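Local coordinates for protein 24-sterol C-methyltransferase (Haloferax volcanii, PDB 6F5Z) that is a putative S-adenosylmethionine-dependent methyltransferase, seen bound to S-adenosyl-L-homocysteine, that forms a complex with the methyltransferase activator Trm112, at residues Y142-E145 with S149-W152. Sequence-based numbering, arbitrary orientation.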
loop_
_atom_site.group_PDB
_atom_site.type_symbol
_atom_site.label_atom_id
_atom_site.label_comp_id
_atom_site.label_asym_id
_atom_site.label_seq_id
_atom_site.Cartn_x
_atom_site.Cartn_y
_atom_site.Cartn_z
ATOM N N TYR B 142 -5.990 15.718 -9.843
ATOM C CA TYR B 142 -5.816 16.097 -11.241
ATOM C C TYR B 142 -5.050 14.938 -11.891
ATOM O O TYR B 142 -3.861 14.756 -11.604
ATOM C CB TYR B 142 -5.017 17.399 -11.331
ATOM C CG TYR B 142 -4.744 17.850 -12.750
ATOM C CD1 TYR B 142 -5.759 18.401 -13.536
ATOM C CD2 TYR B 142 -3.477 17.746 -13.294
ATOM C CE1 TYR B 142 -5.504 18.859 -14.832
ATOM C CE2 TYR B 142 -3.198 18.230 -14.575
ATOM C CZ TYR B 142 -4.219 18.769 -15.342
ATOM O OH TYR B 142 -3.939 19.246 -16.605
ATOM N N TYR B 143 -5.738 14.135 -12.727
ATOM C CA TYR B 143 -5.141 12.980 -13.363
ATOM C C TYR B 143 -6.000 12.598 -14.555
ATOM O O TYR B 143 -7.162 13.030 -14.638
ATOM C CB TYR B 143 -4.891 11.833 -12.357
ATOM C CG TYR B 143 -6.131 11.326 -11.662
ATOM C CD1 TYR B 143 -6.570 11.900 -10.470
ATOM C CD2 TYR B 143 -6.858 10.263 -12.189
ATOM C CE1 TYR B 143 -7.719 11.446 -9.829
ATOM C CE2 TYR B 143 -8.011 9.793 -11.552
ATOM C CZ TYR B 143 -8.429 10.388 -10.364
ATOM O OH TYR B 143 -9.572 9.950 -9.719
ATOM N N GLU B 144 -5.440 11.802 -15.477
ATOM C CA GLU B 144 -6.102 11.563 -16.757
ATOM C C GLU B 144 -7.513 11.007 -16.659
ATOM O O GLU B 144 -8.422 11.532 -17.326
ATOM C CB GLU B 144 -5.248 10.653 -17.662
ATOM C CG GLU B 144 -5.702 10.669 -19.126
ATOM C CD GLU B 144 -5.489 12.020 -19.778
ATOM O OE1 GLU B 144 -4.540 12.745 -19.396
ATOM O OE2 GLU B 144 -6.229 12.306 -20.748
ATOM N N GLU B 145 -7.704 9.958 -15.866
ATOM C CA GLU B 145 -8.996 9.289 -15.781
ATOM C C GLU B 145 -10.084 10.195 -15.178
ATOM O O GLU B 145 -11.277 9.950 -15.438
ATOM C CB GLU B 145 -8.874 7.980 -14.985
ATOM C CG GLU B 145 -8.057 6.914 -15.712
ATOM C CD GLU B 145 -6.558 6.938 -15.443
ATOM O OE1 GLU B 145 -6.019 7.999 -15.064
ATOM O OE2 GLU B 145 -5.920 5.881 -15.620
ATOM N N SER B 149 -11.454 16.878 -14.183
ATOM C CA SER B 149 -10.322 17.699 -13.756
ATOM C C SER B 149 -9.581 18.306 -14.904
ATOM O O SER B 149 -8.745 19.172 -14.678
ATOM C CB SER B 149 -9.338 16.882 -12.914
ATOM O OG SER B 149 -8.617 15.909 -13.659
ATOM N N HIS B 150 -9.810 17.809 -16.126
ATOM C CA HIS B 150 -9.017 18.273 -17.272
ATOM C C HIS B 150 -9.087 19.802 -17.439
ATOM O O HIS B 150 -8.053 20.464 -17.616
ATOM C CB HIS B 150 -9.473 17.583 -18.556
ATOM C CG HIS B 150 -9.261 16.103 -18.582
ATOM N ND1 HIS B 150 -9.604 15.364 -19.682
ATOM C CD2 HIS B 150 -8.754 15.272 -17.637
ATOM C CE1 HIS B 150 -9.313 14.104 -19.383
ATOM N NE2 HIS B 150 -8.788 14.009 -18.167
ATOM N N GLU B 151 -10.295 20.368 -17.267
ATOM C CA GLU B 151 -10.507 21.811 -17.405
ATOM C C GLU B 151 -9.796 22.650 -16.347
ATOM O O GLU B 151 -9.739 23.861 -16.503
ATOM C CB GLU B 151 -12.009 22.154 -17.458
ATOM C CG GLU B 151 -12.735 21.971 -16.133
ATOM C CD GLU B 151 -14.220 21.696 -16.269
ATOM O OE1 GLU B 151 -14.600 20.503 -16.354
ATOM O OE2 GLU B 151 -15.003 22.673 -16.287
ATOM N N TRP B 152 -9.236 22.034 -15.276
ATOM C CA TRP B 152 -8.576 22.821 -14.237
ATOM C C TRP B 152 -7.398 23.624 -14.751
ATOM O O TRP B 152 -7.123 24.691 -14.217
ATOM C CB TRP B 152 -8.155 21.970 -13.020
ATOM C CG TRP B 152 -9.274 21.245 -12.329
ATOM C CD1 TRP B 152 -10.619 21.361 -12.558
ATOM C CD2 TRP B 152 -9.130 20.343 -11.224
ATOM N NE1 TRP B 152 -11.319 20.549 -11.690
ATOM C CE2 TRP B 152 -10.426 19.920 -10.854
ATOM C CE3 TRP B 152 -8.020 19.801 -10.553
ATOM C CZ2 TRP B 152 -10.640 18.986 -9.837
ATOM C CZ3 TRP B 152 -8.237 18.897 -9.528
ATOM C CH2 TRP B 152 -9.535 18.506 -9.177
HETATM O O HOH W 1 -5.703 19.508 -18.476
#
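His150 and Tyr142 join residues 149-152, which take in part of a 3-10 segment, to the chain that leaves strand 134-140, a contact within a single loop that runs on to helix 165-174. The one direct hydrogen bond across it joins a side chain to the backbone. His150 NE2 donates to Glu144 O at 2.6 Å, with an N-H...O angle of 158°. The acceptor lies close to the imidazole plane, while the donor is tilted 22° from the carbonyl plane of Glu144. The Glu144 chain bends at its second torsion, and its carboxylate comes near the same ring: OE2 is 3.8 Å from His150 CE1. That carboxylate is held elsewhere, since OE1 makes a salt bridge to Arg162.

Tyr142 lies against the backbone of residues 149-150. With CG anti to the backbone N (chi1 178°), its ring presents an edge to Ser149 O, which lies in the ring plane 3.3 Å from CE1. Ser149 O also accepts the backbone bond from Trp152 N. Beyond the ring, a water links Tyr142 OH (2.6 Å) to His150 O (2.7 Å), donating to the carbonyl.

Trp152 adds an apolar contact. Its CE3 packs 3.9 Å from Tyr142 CB, and one face of the indole is covered by Ser149 CB above its centre. Ser149 OG is hydrogen-bonded to Asn146 O, between the two segments. Tyr142 also meets the ring of Tyr114, and Trp152 touches Arg212 of helix 206-216.

The Trp152 side chain lies about 10 Å from the bound S-adenosyl-L-homocysteine. The loop follows strand 134-140, the fifth strand of a sheet whose order 3-2-1-4-5-7-6, with the seventh strand, 218-224, antiparallel to its neighbours, is characteristic of the Rossmann-like class I methyltransferase fold.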